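Local atomic coordinates of Non-structural protein (Porcine reproductive and respiratory syndrome virus, PDB entry 3IFU), a protein that is a viral leader protease, a papain-like cysteine protease with an N-terminal zinc finger, and probably suppresses the host interferon-beta response. Residues 79-84 / 103-108; 114-119 / 172-177. All blocks are in the same frame, centred on the assembly; numbering follows the deposited sequence.

Interaction 1. Residues 79-84 / 103-108; sequences SAIFPI and AEIYRA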
loop_
_atom_site.group_PDB
_atom_site.type_symbol
_atom_site.label_atom_id
_atom_site.label_comp_id
_atom_site.label_asym_id
_atom_site.label_seq_id
_atom_site.Cartn_x
_atom_site.Cartn_y
_atom_site.Cartn_z
ATOM N N SER A 79 1.603 -13.361 4.109
ATOM C CA SER A 79 1.952 -11.997 3.757
ATOM C C SER A 79 1.431 -11.596 2.368
ATOM O O SER A 79 1.385 -10.417 2.039
ATOM C CB SER A 79 3.475 -11.860 3.826
ATOM O OG SER A 79 3.916 -10.627 3.305
ATOM N N ALA A 80 1.028 -12.571 1.555
ATOM C CA ALA A 80 0.530 -12.280 0.213
ATOM C C ALA A 80 -0.993 -12.155 0.134
ATOM O O ALA A 80 -1.531 -11.669 -0.870
ATOM C CB ALA A 80 1.013 -13.340 -0.760
ATOM N N ILE A 81 -1.683 -12.568 1.196
ATOM C CA ILE A 81 -3.142 -12.512 1.226
ATOM C C ILE A 81 -3.749 -11.123 0.960
ATOM O O ILE A 81 -4.591 -10.971 0.068
ATOM C CB ILE A 81 -3.692 -13.079 2.562
ATOM C CG1 ILE A 81 -3.186 -14.516 2.753
ATOM C CG2 ILE A 81 -5.214 -13.068 2.548
ATOM C CD1 ILE A 81 -3.840 -15.267 3.871
ATOM N N PHE A 82 -3.320 -10.115 1.714
ATOM C CA PHE A 82 -3.842 -8.768 1.529
ATOM C C PHE A 82 -3.532 -8.149 0.155
ATOM O O PHE A 82 -4.436 -7.648 -0.512
ATOM C CB PHE A 82 -3.337 -7.831 2.634
ATOM C CG PHE A 82 -3.831 -6.426 2.493
ATOM C CD1 PHE A 82 -5.168 -6.119 2.720
ATOM C CD2 PHE A 82 -2.981 -5.420 2.050
ATOM C CE1 PHE A 82 -5.659 -4.831 2.500
ATOM C CE2 PHE A 82 -3.462 -4.131 1.828
ATOM C CZ PHE A 82 -4.806 -3.839 2.053
ATOM N N PRO A 83 -2.255 -8.152 -0.280
ATOM C CA PRO A 83 -1.929 -7.569 -1.589
ATOM C C PRO A 83 -2.706 -8.185 -2.756
ATOM O O PRO A 83 -3.174 -7.470 -3.646
ATOM C CB PRO A 83 -0.430 -7.808 -1.708
ATOM C CG PRO A 83 0.016 -7.727 -0.305
ATOM C CD PRO A 83 -1.023 -8.533 0.431
ATOM N N ILE A 84 -2.834 -9.510 -2.761
ATOM C CA ILE A 84 -3.570 -10.183 -3.831
ATOM C C ILE A 84 -5.047 -9.787 -3.788
ATOM O O ILE A 84 -5.667 -9.569 -4.822
ATOM C CB ILE A 84 -3.453 -11.727 -3.732
ATOM C CG1 ILE A 84 -2.022 -12.164 -4.050
ATOM C CG2 ILE A 84 -4.436 -12.381 -4.682
ATOM C CD1 ILE A 84 -1.726 -13.609 -3.718
ATOM N N ALA A 103 -9.242 -18.017 2.303
ATOM C CA ALA A 103 -9.729 -19.397 2.299
ATOM C C ALA A 103 -8.988 -20.260 1.284
ATOM O O ALA A 103 -8.597 -21.383 1.592
ATOM C CB ALA A 103 -11.248 -19.429 2.013
ATOM N N GLU A 104 -8.809 -19.740 0.072
ATOM C CA GLU A 104 -8.103 -20.477 -0.969
ATOM C C GLU A 104 -6.671 -20.791 -0.547
ATOM O O GLU A 104 -6.254 -21.944 -0.539
ATOM C CB GLU A 104 -8.060 -19.677 -2.273
ATOM C CG GLU A 104 -9.272 -19.818 -3.157
ATOM C CD GLU A 104 -9.492 -21.247 -3.639
ATOM O OE1 GLU A 104 -8.502 -22.005 -3.769
ATOM O OE2 GLU A 104 -10.659 -21.604 -3.904
ATOM N N ILE A 105 -5.929 -19.748 -0.192
ATOM C CA ILE A 105 -4.534 -19.882 0.209
ATOM C C ILE A 105 -4.368 -20.761 1.453
ATOM O O ILE A 105 -3.536 -21.673 1.462
ATOM C CB ILE A 105 -3.901 -18.470 0.403
ATOM C CG1 ILE A 105 -3.828 -17.757 -0.959
ATOM C CG2 ILE A 105 -2.518 -18.583 1.009
ATOM C CD1 ILE A 105 -3.265 -16.364 -0.922
ATOM N N TYR A 106 -5.162 -20.503 2.490
ATOM C CA TYR A 106 -5.099 -21.310 3.707
ATOM C C TYR A 106 -5.301 -22.787 3.373
ATOM O O TYR A 106 -4.578 -23.652 3.873
ATOM C CB TYR A 106 -6.179 -20.886 4.704
ATOM C CG TYR A 106 -5.721 -19.878 5.715
ATOM C CD1 TYR A 106 -5.341 -18.597 5.325
ATOM C CD2 TYR A 106 -5.676 -20.199 7.069
ATOM C CE1 TYR A 106 -4.930 -17.658 6.254
ATOM C CE2 TYR A 106 -5.262 -19.265 8.013
ATOM C CZ TYR A 106 -4.887 -17.999 7.598
ATOM O OH TYR A 106 -4.437 -17.081 8.514
ATOM N N ARG A 107 -6.298 -23.072 2.538
ATOM C CA ARG A 107 -6.589 -24.442 2.145
ATOM C C ARG A 107 -5.368 -25.084 1.483
ATOM O O ARG A 107 -4.933 -26.170 1.869
ATOM C CB ARG A 107 -7.780 -24.472 1.186
ATOM C CG ARG A 107 -8.113 -25.860 0.695
ATOM C CD ARG A 107 -9.481 -25.933 0.061
ATOM N NE ARG A 107 -9.518 -25.379 -1.285
ATOM C CZ ARG A 107 -10.614 -25.358 -2.039
ATOM N NH1 ARG A 107 -11.747 -25.858 -1.565
ATOM N NH2 ARG A 107 -10.578 -24.853 -3.266
ATOM N N ALA A 108 -4.818 -24.402 0.487
ATOM C CA ALA A 108 -3.653 -24.896 -0.227
ATOM C C ALA A 108 -2.422 -24.950 0.688
ATOM O O ALA A 108 -1.495 -25.726 0.437
ATOM C CB ALA A 108 -3.374 -24.007 -1.434
#
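The Tyr106 ring meets Ile81 at its edge: the methyl CD1 of Ile81 lies in the ring plane, 3.5 Å from CE1 of Tyr106, and the isoleucine comes in roughly perpendicular to the tyrosine side chain. Trp77 and Tyr51 also pack on this tyrosine, each in an edge-to-face pairing. Its phenol oxygen is hydrogen-bonded to the carbonyl of Val16, which ties the far end of the ring to the zinc-finger region. Apart from that edge contact, the two segments meet through aliphatic groups. The Ile81 and Ile105 side chains run alongside each other, pointing opposite ways, with CG1 of Ile81 4.1 Å from CD1 of Ile105. On both, CG1 stands beside the backbone N (chi1 -57° for Ile81), and the extended end takes CD1 of Ile81 to the tyrosine edge and CD1 of Ile105 to Ile81 and Ile84. Ile84 CD1 lies 4.2 Å from CD1 of Ile105. No hydrogen bond crosses between the segments, and all four touching residues are buried. The contact joins helix 81-87 to the last turns of helix 94-108 inside the papain-like protease region; helix 113-118 packs against Ile84 and Ile105, and Val140 of strand 140-142 also touches Ile84.

Interaction 2. Residues 114-119 / 172-177; sequences TVLKTL and DFCPFE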
loop_
_atom_site.group_PDB
_atom_site.type_symbol
_atom_site.label_atom_id
_atom_site.label_comp_id
_atom_site.label_asym_id
_atom_site.label_seq_id
_atom_site.Cartn_x
_atom_site.Cartn_y
_atom_site.Cartn_z
ATOM N N THR A 114 -1.019 -22.466 -9.568
ATOM C CA THR A 114 -2.372 -22.980 -9.638
ATOM C C THR A 114 -3.320 -22.190 -8.735
ATOM O O THR A 114 -4.453 -21.905 -9.125
ATOM C CB THR A 114 -2.393 -24.481 -9.272
ATOM O OG1 THR A 114 -1.806 -25.233 -10.344
ATOM C CG2 THR A 114 -3.808 -24.960 -9.022
ATOM N N VAL A 115 -2.861 -21.829 -7.541
ATOM C CA VAL A 115 -3.693 -21.060 -6.624
ATOM C C VAL A 115 -3.880 -19.638 -7.149
ATOM O O VAL A 115 -4.896 -19.000 -6.878
ATOM C CB VAL A 115 -3.082 -21.011 -5.208
ATOM C CG1 VAL A 115 -3.881 -20.065 -4.323
ATOM C CG2 VAL A 115 -3.101 -22.392 -4.598
ATOM N N LEU A 116 -2.904 -19.140 -7.901
ATOM C CA LEU A 116 -3.017 -17.799 -8.463
ATOM C C LEU A 116 -3.993 -17.824 -9.640
ATOM O O LEU A 116 -4.685 -16.845 -9.903
ATOM C CB LEU A 116 -1.646 -17.280 -8.909
ATOM C CG LEU A 116 -0.639 -16.982 -7.794
ATOM C CD1 LEU A 116 0.703 -16.592 -8.389
ATOM C CD2 LEU A 116 -1.170 -15.872 -6.912
ATOM N N LYS A 117 -4.045 -18.952 -10.344
ATOM C CA LYS A 117 -4.962 -19.108 -11.469
ATOM C C LYS A 117 -6.385 -19.197 -10.934
ATOM O O LYS A 117 -7.293 -18.582 -11.481
ATOM C CB LYS A 117 -4.630 -20.367 -12.272
ATOM C CG LYS A 117 -3.338 -20.260 -13.058
ATOM C CD LYS A 117 -2.928 -21.600 -13.665
ATOM C CE LYS A 117 -1.627 -21.480 -14.473
ATOM N NZ LYS A 117 -1.132 -22.811 -14.940
ATOM N N THR A 118 -6.574 -19.961 -9.862
ATOM C CA THR A 118 -7.894 -20.109 -9.246
ATOM C C THR A 118 -8.401 -18.730 -8.797
ATOM O O THR A 118 -9.600 -18.431 -8.875
ATOM C CB THR A 118 -7.837 -21.060 -8.012
ATOM O OG1 THR A 118 -7.315 -22.333 -8.409
ATOM C CG2 THR A 118 -9.220 -21.263 -7.421
ATOM N N LEU A 119 -7.470 -17.897 -8.341
ATOM C CA LEU A 119 -7.781 -16.552 -7.876
ATOM C C LEU A 119 -7.821 -15.540 -9.019
ATOM O O LEU A 119 -8.051 -14.351 -8.791
ATOM C CB LEU A 119 -6.757 -16.107 -6.827
ATOM C CG LEU A 119 -6.798 -16.835 -5.484
ATOM C CD1 LEU A 119 -5.773 -16.229 -4.555
ATOM C CD2 LEU A 119 -8.193 -16.725 -4.884
ATOM N N ASP A 172 1.992 -16.981 -18.384
ATOM C CA ASP A 172 2.364 -18.329 -17.968
ATOM C C ASP A 172 3.484 -18.275 -16.924
ATOM O O ASP A 172 3.781 -19.276 -16.271
ATOM C CB ASP A 172 2.809 -19.186 -19.170
ATOM C CG ASP A 172 3.124 -18.355 -20.410
ATOM O OD1 ASP A 172 2.181 -17.790 -21.012
ATOM O OD2 ASP A 172 4.316 -18.265 -20.785
ATOM N N PHE A 173 4.080 -17.096 -16.754
ATOM C CA PHE A 173 5.172 -16.923 -15.809
ATOM C C PHE A 173 4.769 -16.722 -14.353
ATOM O O PHE A 173 3.791 -16.033 -14.043
ATOM C CB PHE A 173 6.058 -15.742 -16.213
ATOM C CG PHE A 173 7.256 -15.569 -15.330
ATOM C CD1 PHE A 173 8.420 -16.285 -15.575
ATOM C CD2 PHE A 173 7.198 -14.747 -14.205
ATOM C CE1 PHE A 173 9.509 -16.194 -14.715
ATOM C CE2 PHE A 173 8.289 -14.649 -13.334
ATOM C CZ PHE A 173 9.444 -15.378 -13.591
ATOM N N CYS A 174 5.566 -17.322 -13.473
ATOM C CA CYS A 174 5.394 -17.232 -12.029
ATOM C C CYS A 174 6.778 -17.480 -11.435
ATOM O O CYS A 174 7.376 -18.521 -11.676
ATOM C CB CYS A 174 4.410 -18.292 -11.521
ATOM S SG CYS A 174 4.030 -18.167 -9.742
ATOM N N PRO A 175 7.303 -16.526 -10.655
ATOM C CA PRO A 175 8.629 -16.655 -10.038
ATOM C C PRO A 175 8.861 -17.939 -9.245
ATOM O O PRO A 175 9.996 -18.382 -9.089
ATOM C CB PRO A 175 8.710 -15.418 -9.143
ATOM C CG PRO A 175 7.882 -14.419 -9.888
ATOM C CD PRO A 175 6.681 -15.243 -10.290
ATOM N N PHE A 176 7.785 -18.541 -8.759
ATOM C CA PHE A 176 7.903 -19.738 -7.936
ATOM C C PHE A 176 6.937 -20.862 -8.303
ATOM O O PHE A 176 5.995 -20.673 -9.079
ATOM C CB PHE A 176 7.676 -19.350 -6.476
ATOM C CG PHE A 176 6.395 -18.591 -6.258
ATOM C CD1 PHE A 176 5.177 -19.258 -6.184
ATOM C CD2 PHE A 176 6.400 -17.202 -6.178
ATOM C CE1 PHE A 176 3.987 -18.552 -6.034
ATOM C CE2 PHE A 176 5.214 -16.490 -6.030
ATOM C CZ PHE A 176 4.008 -17.164 -5.958
ATOM N N GLU A 177 7.191 -22.030 -7.720
ATOM C CA GLU A 177 6.368 -23.213 -7.919
ATOM C C GLU A 177 5.660 -23.463 -6.599
ATOM O O GLU A 177 4.522 -23.914 -6.553
ATOM C CB GLU A 177 7.245 -24.414 -8.252
ATOM C CG GLU A 177 7.883 -24.355 -9.618
ATOM C CD GLU A 177 6.848 -24.479 -10.706
ATOM O OE1 GLU A 177 6.121 -23.492 -10.955
ATOM O OE2 GLU A 177 6.752 -25.577 -11.295
#
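Leu116 reaches toward Cys174 and Phe176 from the helix, and its tip does all the touching. CB leads off toward the loop, with CG beside the backbone N and anti to the carbonyl carbon (chi1 -68°). At CG the chain forks. CD1 continues the extended line and faces two neighbouring partners, 3.9 Å from SG of Cys174 and 4.1 Å from CZ of Phe176. CD2 turns instead to Ile84 of helix 81-87. The thiol has a second apolar neighbour within its own segment, since SG lies 3.7 Å above one face of the Phe176 ring, offset toward the rim. Phe176 itself comes at Leu116 from the opposite direction; with its CG between the backbone N and the carbonyl carbon (chi1 53°), the ring turns a face to the sulfur and points CZ at Leu116. No hydrogen bond links the two segments, which meet through this small apolar cluster alone. The Phe176 side chain is about 9 Å from a bound zinc ion. Here the C-terminal tail, which follows strand 157-160 and ends at zinc ligand Met180, lies against helix 113-118, with Leu111 touching both Leu116 and Phe176.

Interaction 1 comes first along the chain and closes before interaction 2 opens; their centres lie 12 Å apart. Helices 94-108 and 113-118 are consecutive, and side chains on and just after them bring the two contacts into direct touch: Ala108 CB packs 3.6 Å from Val115 CG2, and Glu104 CG lies 3.7 Å from Leu119 CD2. Helices 81-87, 94-108 and 113-118 thus pack on one another. Interaction 1 is near the middle of the chain, whereas interaction 2 lies farther out, where the tail after the strands folds back onto these helices. The same tail runs on to Met180, which binds zinc together with Cys70, Cys76 and His146.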